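Local coordinates for SusD superfamily protein (Parabacteroides distasonis, PDB 3OTN) that probably binds carbohydrate at the bacterial outer membrane as a member of the SusD family of nutrient-binding proteins, at residues A[83-87]-A[136-140]; A[237-241]-A[337-342]; A[256-262]-A[350-354]. The contacts are given in a common frame with arbitrary orientation. Where two conformers were deposited one is given. Residue numbers count along the deposited sequence, not the author numbering.

Interaction 1: A[83-87]-A[136-140]; sequences WQDCY and VPKIT. With ACT (acetate ion), chain E; EDO (1,2-ethanediol), chain R.
An acetate ion, probably from the crystallisation liquor, sits where a helix and an extended loop meet. Trp83 NE1 donates a hydrogen bond to acetate O (3.0 Å). The acetate CH3 lies over one face of the Tyr87 ring, 3.3 Å from Tyr87 CE1. The acetate CH3 also approaches Pro137 CG and Ile139 CD1, both at 3.5 Å.

Residues 83-87 are one turn of helix 79-100, with Tyr87 N hydrogen-bonded to Trp83 O (3.1 Å). Trp83 and Tyr87 therefore project on the same side. Residues 136-139 are extended, without regular secondary structure, and follow helix 108-133; Thr140 leaves that conformation (psi 7°). Val136, Pro137 and Ile139 turn CB toward the helix and Lys138 turns away. The backbones stay apart: CA to CA is 9.6 Å for Trp83 and Val136, and 8.9 Å for Tyr87 and Ile139.

Trp83 (chi1 t) reaches Val136 CG1 with CZ3 (3.8 Å) and Pro137 CD with CH2 (3.7 Å). Tyr87 (chi1 m) sends its OH to Pro137 O, a hydrogen bond of 2.7 Å. Tyr87 OH is 3.2 Å from Val136 CB. Tyr87 CE1 meets Ile139 CD1 at 4.0 Å. Lys138 instead forms salt bridges with Glu158 and Glu162 of helix 156-172.

This is helix-to-loop packing in the N-terminal, TPR-like helical part expected of a SusD protein. Aromatic side chains span the gap between the backbones. The contact is mainly apolar, and its one direct hydrogen bond ties the Tyr87 hydroxyl to the Pro137 carbonyl, so the polar end of the tyrosine is satisfied.

Interaction 2: A[237-241]-A[337-342]; sequences SLRLP and YKFFDQ
Residues 237-238 belong to a 3-10 segment that begins earlier in the chain, and a loop then runs to Pro241. Residues 337-340 form a type I beta turn, with Phe340 N hydrogen-bonded to Tyr337 O (3.0 Å). An inverse gamma turn centred on Phe340 follows; its Asp341 N to Phe339 O hydrogen bond is weak (3.0 Å). The backbones come closest at Arg239 and Phe339, 4.7 Å between CA atoms.

Arg239 is the main contact. With chi1 p and chi2 and chi3 t, it lies along the turn. Arg239 CB is 3.4 Å from Lys338 O, and Arg239 CD is 3.3 Å from Tyr337 O. Chi4 near 77° turns the guanidinium so that Phe340 O lies at its edge and Tyr337 CE2 over one face. Arg239 NH1 donates to Phe340 O (2.9 Å, 159°), and Tyr337 CE2 is 3.6 Å from Arg239 NH2. A water accepts a hydrogen bond from Gln342 N (3.0 Å) and donates one to Arg239 O (2.7 Å).

Leu238 CD1 packs on Lys338 CE at 4.0 Å; Lys338 NZ is hydrogen-bonded to Cys419 O and salt-bridged to Glu421. Pro241 CG is 3.7 Å from Asp341 OD2, which is hydrogen-bonded to Ser351 OG, while Asp341 OD1 caps Ala344 N.

Arg239 thus docks on a type I turn and inverse gamma turn leading into Asp341, the N-cap of helix 342-348, within the RagB/SusD family region.

Interaction 3: A[256-262]-A[350-354]; sequences SLNKRHN and KSDLN. With EDO (1,2-ethanediol), chain P; EDO (1,2-ethanediol), chain K.
An ST turn at Ser351 and a type I beta turn from Ser256 to Lys259 shape this loop-to-loop contact. CA atoms approach to 4.3 Å (Ser256 and Asp352) and 5.0 Å (Asn262 and Ser351).

Two direct hydrogen bonds join the segments. Asn262 N donates to Ser351 O (2.8 Å, 177°). Asn262 ND2 (chi1 t) donates to Leu353 O (2.8 Å), while its OD1 pairs with Ser264 OG. A water accepts a hydrogen bond from Ser351 N (2.9 Å) and donates one to Asn262 O (2.8 Å). Ser351 OG accepts from Leu353 N (3.1 Å) and is also hydrogen-bonded to Asp341 OD2. Asp352 O accepts from Asn244 ND2.

The loop 256-262 is closed by Ser256 N to Arg260 O (2.9 Å) and by His261 NE2 to Leu257 O (3.0 Å). Ser256 OG donates to Asn258 OD1 (2.8 Å). The ethanediol of chain P, probably from the crystallisation liquor, bridges the segments: its O2 accepts from Leu257 N (2.9 Å) and donates to Asp352 OD2 (2.6 Å). Its O1 accepts from Asn258 N (3.3 Å) and donates to Asn258 OD1 (3.1 Å).

In a CH-pi contact, Lys350 CB sits over the His261 ring face, 4.1 Å from its centroid.

In the fold
From the N terminus, interaction 1 comes first. It joins helix 79-100 to the loop after helix 108-133 and closes before the other two begin. Interactions 2 and 3 cross: their segments alternate as 237-241, 256-262, 337-342 and 350-354. Interaction 2 ties the loop before strand 249-253 to the entry of helix 342-348. Interaction 3 ties the loop after that strand to the exit of the same helix. These two touch directly. They meet at Asp341 and Ser351, and Pro241 packs on Asp352. Interactions 1 and 2 lie on opposite sides of the chain's centre, their own centres 32 Å apart.

Interaction 1: A[83-87]-A[136-140]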
loop_
_atom_site.group_PDB
_atom_site.type_symbol
_atom_site.label_atom_id
_atom_site.label_comp_id
_atom_site.label_asym_id
_atom_site.label_seq_id
_atom_site.Cartn_x
_atom_site.Cartn_y
_atom_site.Cartn_z
ATOM N N TRP A 83 13.240 6.087 0.785
ATOM C CA TRP A 83 13.796 7.241 0.061
ATOM C C TRP A 83 14.724 6.826 -1.091
ATOM O O TRP A 83 14.556 7.255 -2.199
ATOM C CB TRP A 83 14.574 8.136 1.025
ATOM C CG TRP A 83 15.078 9.404 0.439
ATOM C CD1 TRP A 83 16.239 9.590 -0.250
ATOM C CD2 TRP A 83 14.459 10.669 0.536
ATOM N NE1 TRP A 83 16.380 10.909 -0.610
ATOM C CE2 TRP A 83 15.291 11.602 -0.153
ATOM C CE3 TRP A 83 13.263 11.123 1.107
ATOM C CZ2 TRP A 83 14.964 12.957 -0.260
ATOM C CZ3 TRP A 83 12.931 12.488 0.996
ATOM C CH2 TRP A 83 13.792 13.384 0.329
ATOM N N GLN A 84 15.706 6.006 -0.792
ATOM C CA GLN A 84 16.713 5.614 -1.781
ATOM C C GLN A 84 16.101 4.832 -2.943
ATOM O O GLN A 84 16.435 5.105 -4.105
ATOM C CB GLN A 84 17.823 4.798 -1.129
ATOM C CG GLN A 84 18.637 5.570 -0.135
ATOM C CD GLN A 84 19.688 4.725 0.591
ATOM O OE1 GLN A 84 19.858 3.530 0.322
ATOM N NE2 GLN A 84 20.412 5.362 1.507
ATOM N N ASP A 85 15.184 3.908 -2.655
ATOM C CA ASP A 85 14.645 3.067 -3.740
ATOM C C ASP A 85 13.629 3.793 -4.576
ATOM O O ASP A 85 13.608 3.567 -5.762
ATOM C CB ASP A 85 13.969 1.798 -3.234
ATOM C CG ASP A 85 14.958 0.777 -2.690
ATOM O OD1 ASP A 85 16.203 0.961 -2.771
ATOM O OD2 ASP A 85 14.452 -0.205 -2.133
ATOM N N CYS A 86 12.770 4.626 -3.965
ATOM C CA CYS A 86 11.884 5.484 -4.748
ATOM C C CYS A 86 12.694 6.388 -5.666
ATOM O O CYS A 86 12.395 6.490 -6.866
ATOM C CB CYS A 86 10.914 6.302 -3.872
ATOM S SG CYS A 86 9.559 5.261 -3.201
ATOM N N TYR A 87 13.732 7.026 -5.132
ATOM C CA TYR A 87 14.556 7.891 -5.979
ATOM C C TYR A 87 15.347 7.111 -7.034
ATOM O O TYR A 87 15.475 7.602 -8.164
ATOM C CB TYR A 87 15.430 8.886 -5.180
ATOM C CG TYR A 87 14.639 10.155 -4.924
ATOM C CD1 TYR A 87 14.291 11.000 -5.959
ATOM C CD2 TYR A 87 14.155 10.441 -3.660
ATOM C CE1 TYR A 87 13.514 12.133 -5.729
ATOM C CE2 TYR A 87 13.415 11.568 -3.417
ATOM C CZ TYR A 87 13.076 12.402 -4.453
ATOM O OH TYR A 87 12.284 13.505 -4.169
ATOM N N VAL A 136 9.648 17.010 -1.204
ATOM C CA VAL A 136 10.773 16.187 -1.679
ATOM C C VAL A 136 11.355 16.806 -2.931
ATOM O O VAL A 136 10.675 17.639 -3.585
ATOM C CB VAL A 136 10.350 14.742 -1.954
ATOM C CG1 VAL A 136 9.907 14.075 -0.660
ATOM C CG2 VAL A 136 9.254 14.675 -3.034
ATOM N N PRO A 137 12.623 16.469 -3.262
ATOM C CA PRO A 137 13.216 16.988 -4.501
ATOM C C PRO A 137 12.418 16.672 -5.760
ATOM O O PRO A 137 11.950 15.565 -5.936
ATOM C CB PRO A 137 14.587 16.307 -4.540
ATOM C CG PRO A 137 14.923 16.111 -3.097
ATOM C CD PRO A 137 13.644 15.785 -2.440
ATOM N N LYS A 138 12.283 17.684 -6.599
ATOM C CA LYS A 138 11.535 17.651 -7.830
ATOM C C LYS A 138 12.515 17.372 -8.973
ATOM O O LYS A 138 13.143 18.289 -9.476
ATOM C CB LYS A 138 10.855 19.005 -8.010
ATOM C CG LYS A 138 9.970 19.141 -9.247
ATOM C CD LYS A 138 9.132 20.427 -9.177
ATOM C CE LYS A 138 9.934 21.646 -9.345
ATOM N NZ LYS A 138 9.053 22.862 -9.399
ATOM N N ILE A 139 12.615 16.099 -9.373
ATOM C CA ILE A 139 13.604 15.608 -10.327
ATOM C C ILE A 139 12.925 14.842 -11.456
ATOM O O ILE A 139 12.348 13.769 -11.234
ATOM C CB ILE A 139 14.631 14.674 -9.636
ATOM C CG1 ILE A 139 15.367 15.401 -8.516
ATOM C CG2 ILE A 139 15.671 14.157 -10.640
ATOM C CD1 ILE A 139 16.185 14.476 -7.634
ATOM N N THR A 140 12.962 15.423 -12.644
ATOM C CA THR A 140 12.453 14.793 -13.853
ATOM C C THR A 140 13.502 14.755 -14.954
ATOM O O THR A 140 13.176 14.386 -16.081
ATOM C CB THR A 140 11.208 15.566 -14.406
ATOM O OG1 THR A 140 11.565 16.921 -14.650
ATOM C CG2 THR A 140 10.062 15.531 -13.414
HETATM C C ACT E . 17.441 12.622 -3.584
HETATM O O ACT E . 17.589 12.968 -2.382
HETATM O OXT ACT E . 18.200 11.746 -4.108
HETATM C CH3 ACT E . 16.367 13.240 -4.386
HETATM C C1 EDO R . 12.815 12.570 -18.628
HETATM O O1 EDO R . 14.157 12.832 -19.014
HETATM C C2 EDO R . 11.965 13.806 -18.884
HETATM O O2 EDO R . 10.864 13.845 -17.969
#

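Interaction 2: A[237-241]-A[337-342]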
loop_
_atom_site.group_PDB
_atom_site.type_symbol
_atom_site.label_atom_id
_atom_site.label_comp_id
_atom_site.label_asym_id
_atom_site.label_seq_id
_atom_site.Cartn_x
_atom_site.Cartn_y
_atom_site.Cartn_z
ATOM N N SER A 237 -8.929 -15.746 -1.530
ATOM C CA SER A 237 -8.257 -15.234 -2.733
ATOM C C SER A 237 -7.064 -14.305 -2.478
ATOM O O SER A 237 -6.134 -14.287 -3.299
ATOM C CB SER A 237 -9.234 -14.538 -3.659
ATOM O OG SER A 237 -10.094 -15.476 -4.254
ATOM N N LEU A 238 -7.090 -13.558 -1.363
ATOM C CA LEU A 238 -6.015 -12.600 -1.021
ATOM C C LEU A 238 -4.708 -13.316 -0.659
ATOM O O LEU A 238 -3.679 -12.682 -0.612
ATOM C CB LEU A 238 -6.437 -11.688 0.165
ATOM C CG LEU A 238 -7.685 -10.825 -0.072
ATOM C CD1 LEU A 238 -8.092 -10.082 1.175
ATOM C CD2 LEU A 238 -7.474 -9.886 -1.252
ATOM N N ARG A 239 -4.777 -14.624 -0.391
ATOM C CA ARG A 239 -3.632 -15.420 0.003
ATOM C C ARG A 239 -3.466 -16.677 -0.858
ATOM O O ARG A 239 -2.801 -17.627 -0.431
ATOM C CB ARG A 239 -3.732 -15.769 1.509
ATOM C CG ARG A 239 -4.892 -16.645 1.929
ATOM C CD ARG A 239 -5.002 -16.757 3.464
ATOM N NE ARG A 239 -6.083 -17.676 3.778
ATOM C CZ ARG A 239 -6.033 -19.006 3.692
ATOM N NH1 ARG A 239 -4.912 -19.652 3.387
ATOM N NH2 ARG A 239 -7.138 -19.699 3.927
ATOM N N LEU A 240 -4.057 -16.670 -2.066
ATOM C CA LEU A 240 -3.880 -17.709 -3.037
ATOM C C LEU A 240 -3.004 -17.238 -4.193
ATOM O O LEU A 240 -3.422 -16.355 -4.970
ATOM C CB LEU A 240 -5.223 -18.170 -3.583
ATOM C CG LEU A 240 -5.961 -19.241 -2.824
ATOM C CD1 LEU A 240 -7.303 -19.425 -3.548
ATOM C CD2 LEU A 240 -5.143 -20.586 -2.748
ATOM N N PRO A 241 -1.805 -17.841 -4.360
ATOM C CA PRO A 241 -0.963 -17.431 -5.502
ATOM C C PRO A 241 -1.620 -17.555 -6.893
ATOM O O PRO A 241 -1.297 -16.772 -7.805
ATOM C CB PRO A 241 0.250 -18.380 -5.400
ATOM C CG PRO A 241 0.384 -18.648 -3.929
ATOM C CD PRO A 241 -1.066 -18.705 -3.418
ATOM N N TYR A 337 -3.857 -13.724 9.558
ATOM C CA TYR A 337 -3.987 -14.845 8.634
ATOM C C TYR A 337 -4.286 -14.394 7.205
ATOM O O TYR A 337 -4.221 -15.204 6.277
ATOM C CB TYR A 337 -5.151 -15.747 9.093
ATOM C CG TYR A 337 -5.128 -17.168 8.600
ATOM C CD1 TYR A 337 -4.117 -18.049 8.984
ATOM C CD2 TYR A 337 -6.137 -17.657 7.746
ATOM C CE1 TYR A 337 -4.112 -19.389 8.541
ATOM C CE2 TYR A 337 -6.115 -18.996 7.301
ATOM C CZ TYR A 337 -5.113 -19.846 7.713
ATOM O OH TYR A 337 -5.098 -21.156 7.279
ATOM N N LYS A 338 -4.559 -13.099 7.018
ATOM C CA LYS A 338 -4.983 -12.533 5.710
ATOM C C LYS A 338 -4.062 -12.893 4.527
ATOM O O LYS A 338 -4.526 -13.106 3.392
ATOM C CB LYS A 338 -5.110 -11.026 5.882
ATOM C CG LYS A 338 -5.797 -10.272 4.825
ATOM C CD LYS A 338 -6.100 -8.858 5.327
ATOM C CE LYS A 338 -6.614 -8.021 4.216
ATOM N NZ LYS A 338 -7.138 -6.710 4.652
ATOM N N PHE A 339 -2.777 -13.059 4.818
ATOM C CA PHE A 339 -1.747 -13.306 3.802
ATOM C C PHE A 339 -1.051 -14.656 3.973
ATOM O O PHE A 339 0.052 -14.824 3.520
ATOM C CB PHE A 339 -0.731 -12.170 3.865
ATOM C CG PHE A 339 -1.368 -10.796 3.864
ATOM C CD1 PHE A 339 -2.128 -10.378 2.779
ATOM C CD2 PHE A 339 -1.219 -9.930 4.946
ATOM C CE1 PHE A 339 -2.707 -9.105 2.751
ATOM C CE2 PHE A 339 -1.802 -8.657 4.925
ATOM C CZ PHE A 339 -2.534 -8.252 3.819
ATOM N N PHE A 340 -1.757 -15.624 4.549
ATOM C CA PHE A 340 -1.211 -16.943 4.869
ATOM C C PHE A 340 -1.219 -17.872 3.629
ATOM O O PHE A 340 -2.172 -18.620 3.354
ATOM C CB PHE A 340 -1.995 -17.500 6.055
ATOM C CG PHE A 340 -1.378 -18.694 6.729
ATOM C CD1 PHE A 340 -1.580 -19.994 6.235
ATOM C CD2 PHE A 340 -0.704 -18.540 7.942
ATOM C CE1 PHE A 340 -1.046 -21.101 6.925
ATOM C CE2 PHE A 340 -0.168 -19.607 8.594
ATOM C CZ PHE A 340 -0.349 -20.903 8.095
ATOM N N ASP A 341 -0.148 -17.756 2.858
ATOM C CA ASP A 341 0.159 -18.639 1.725
ATOM C C ASP A 341 0.437 -20.010 2.318
ATOM O O ASP A 341 1.552 -20.312 2.753
ATOM C CB ASP A 341 1.349 -18.058 0.928
ATOM C CG ASP A 341 1.777 -18.931 -0.275
ATOM O OD1 ASP A 341 1.320 -20.086 -0.438
ATOM O OD2 ASP A 341 2.637 -18.450 -1.039
ATOM N N GLN A 342 -0.604 -20.831 2.331
ATOM C CA GLN A 342 -0.598 -22.076 3.047
ATOM C C GLN A 342 0.409 -23.087 2.499
ATOM O O GLN A 342 1.068 -23.779 3.272
ATOM C CB GLN A 342 -1.987 -22.688 3.072
ATOM C CG GLN A 342 -2.083 -23.888 4.003
ATOM C CD GLN A 342 -3.508 -24.185 4.421
ATOM O OE1 GLN A 342 -4.425 -24.165 3.581
ATOM N NE2 GLN A 342 -3.713 -24.443 5.732
HETATM O O HOH W 1 -2.961 -20.077 0.640
#

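Interaction 3: A[256-262]-A[350-354]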
loop_
_atom_site.group_PDB
_atom_site.type_symbol
_atom_site.label_atom_id
_atom_site.label_comp_id
_atom_site.label_asym_id
_atom_site.label_seq_id
_atom_site.Cartn_x
_atom_site.Cartn_y
_atom_site.Cartn_z
ATOM N N SER A 256 7.344 -14.762 -7.478
ATOM C CA SER A 256 7.202 -16.031 -8.180
ATOM C C SER A 256 8.335 -16.968 -7.813
ATOM O O SER A 256 9.447 -16.509 -7.460
ATOM C CB SER A 256 7.127 -15.816 -9.712
ATOM O OG SER A 256 8.374 -15.419 -10.262
ATOM N N LEU A 257 8.097 -18.270 -7.974
ATOM C CA LEU A 257 9.117 -19.272 -7.659
ATOM C C LEU A 257 10.418 -19.066 -8.462
ATOM O O LEU A 257 11.470 -19.276 -7.908
ATOM C CB LEU A 257 8.614 -20.714 -7.822
ATOM C CG LEU A 257 7.499 -21.183 -6.851
ATOM C CD1 LEU A 257 6.939 -22.550 -7.342
ATOM C CD2 LEU A 257 8.011 -21.305 -5.430
ATOM N N ASN A 258 10.326 -18.632 -9.719
ATOM C CA ASN A 258 11.531 -18.404 -10.565
ATOM C C ASN A 258 12.121 -16.969 -10.490
ATOM O O ASN A 258 13.196 -16.733 -11.031
ATOM C CB ASN A 258 11.267 -18.769 -12.025
ATOM C CG ASN A 258 10.343 -17.788 -12.713
ATOM O OD1 ASN A 258 9.413 -17.261 -12.100
ATOM N ND2 ASN A 258 10.580 -17.549 -14.000
ATOM N N LYS A 259 11.423 -16.039 -9.829
ATOM C CA LYS A 259 11.993 -14.712 -9.492
ATOM C C LYS A 259 12.101 -14.478 -7.971
ATOM O O LYS A 259 12.684 -15.306 -7.291
ATOM C CB LYS A 259 11.250 -13.616 -10.250
ATOM C CG LYS A 259 11.180 -13.881 -11.756
ATOM C CD LYS A 259 10.719 -12.652 -12.524
ATOM C CE LYS A 259 10.630 -12.969 -14.008
ATOM N NZ LYS A 259 10.473 -11.722 -14.821
ATOM N N ARG A 260 11.595 -13.365 -7.435
ATOM C CA ARG A 260 11.692 -13.082 -6.007
ATOM C C ARG A 260 10.575 -13.827 -5.242
ATOM O O ARG A 260 9.402 -13.853 -5.685
ATOM C CB ARG A 260 11.610 -11.562 -5.775
ATOM C CG ARG A 260 12.089 -11.086 -4.407
ATOM C CD ARG A 260 12.427 -9.580 -4.407
ATOM N NE ARG A 260 11.276 -8.731 -4.706
ATOM C CZ ARG A 260 10.673 -7.930 -3.832
ATOM N NH1 ARG A 260 11.111 -7.823 -2.590
ATOM N NH2 ARG A 260 9.629 -7.216 -4.207
ATOM N N HIS A 261 10.937 -14.399 -4.093
ATOM C CA HIS A 261 9.990 -15.062 -3.211
ATOM C C HIS A 261 9.451 -14.013 -2.233
ATOM O O HIS A 261 10.166 -13.065 -1.864
ATOM C CB HIS A 261 10.631 -16.257 -2.468
ATOM C CG HIS A 261 11.253 -17.264 -3.388
ATOM N ND1 HIS A 261 12.323 -18.050 -3.028
ATOM C CD2 HIS A 261 11.010 -17.537 -4.692
ATOM C CE1 HIS A 261 12.686 -18.795 -4.059
ATOM N NE2 HIS A 261 11.911 -18.499 -5.085
ATOM N N ASN A 262 8.195 -14.171 -1.828
ATOM C CA ASN A 262 7.543 -13.238 -0.893
ATOM C C ASN A 262 7.915 -13.610 0.544
ATOM O O ASN A 262 7.267 -14.447 1.180
ATOM C CB ASN A 262 6.029 -13.258 -1.073
ATOM C CG ASN A 262 5.333 -12.260 -0.213
ATOM O OD1 ASN A 262 5.919 -11.706 0.707
ATOM N ND2 ASN A 262 4.042 -12.077 -0.453
ATOM N N LYS A 350 8.695 -20.913 0.269
ATOM C CA LYS A 350 8.972 -20.105 -0.908
ATOM C C LYS A 350 7.639 -19.600 -1.465
ATOM O O LYS A 350 7.027 -20.236 -2.343
ATOM C CB LYS A 350 9.711 -20.910 -1.993
ATOM C CG LYS A 350 11.093 -21.423 -1.645
ATOM C CD LYS A 350 11.721 -22.094 -2.865
ATOM C CE LYS A 350 13.038 -22.778 -2.548
ATOM N NZ LYS A 350 13.524 -23.539 -3.709
ATOM N N SER A 351 7.183 -18.476 -0.917
ATOM C CA SER A 351 5.892 -17.942 -1.288
ATOM C C SER A 351 5.965 -17.249 -2.615
ATOM O O SER A 351 6.821 -16.377 -2.819
ATOM C CB SER A 351 5.391 -16.938 -0.272
ATOM O OG SER A 351 4.177 -16.362 -0.723
ATOM N N ASP A 352 5.018 -17.604 -3.484
ATOM C CA ASP A 352 4.823 -16.934 -4.767
ATOM C C ASP A 352 3.505 -16.151 -4.774
ATOM O O ASP A 352 2.868 -15.957 -5.819
ATOM C CB ASP A 352 4.935 -17.933 -5.931
ATOM C CG ASP A 352 4.018 -19.125 -5.815
ATOM O OD1 ASP A 352 3.339 -19.304 -4.786
ATOM O OD2 ASP A 352 3.977 -19.921 -6.783
ATOM N N LEU A 353 3.130 -15.656 -3.597
ATOM C CA LEU A 353 1.947 -14.789 -3.428
ATOM C C LEU A 353 2.315 -13.318 -3.692
ATOM O O LEU A 353 3.211 -12.769 -3.045
ATOM C CB LEU A 353 1.344 -14.930 -2.002
ATOM C CG LEU A 353 0.101 -14.113 -1.644
ATOM C CD1 LEU A 353 -1.163 -14.466 -2.501
ATOM C CD2 LEU A 353 -0.212 -14.192 -0.111
ATOM N N ASN A 354 1.589 -12.674 -4.617
ATOM C CA ASN A 354 1.818 -11.253 -4.947
ATOM C C ASN A 354 1.387 -10.387 -3.761
ATOM O O ASN A 354 0.604 -10.848 -2.905
ATOM C CB ASN A 354 1.046 -10.843 -6.231
ATOM C CG ASN A 354 1.780 -11.194 -7.513
ATOM O OD1 ASN A 354 2.815 -11.838 -7.487
ATOM N ND2 ASN A 354 1.224 -10.760 -8.673
HETATM C C1 EDO P . 5.965 -19.580 -11.224
HETATM O O1 EDO P . 7.377 -19.315 -11.001
HETATM C C2 EDO P . 5.207 -20.054 -9.975
HETATM O O2 EDO P . 5.440 -19.223 -8.823
HETATM C C1 EDO K . 8.542 -6.186 -8.527
HETATM O O1 EDO K . 7.158 -6.458 -8.879
HETATM C C2 EDO K . 9.331 -7.487 -8.316
HETATM O O2 EDO K . 9.008 -7.991 -7.013
HETATM O O HOH W 2 8.512 -16.910 1.149
#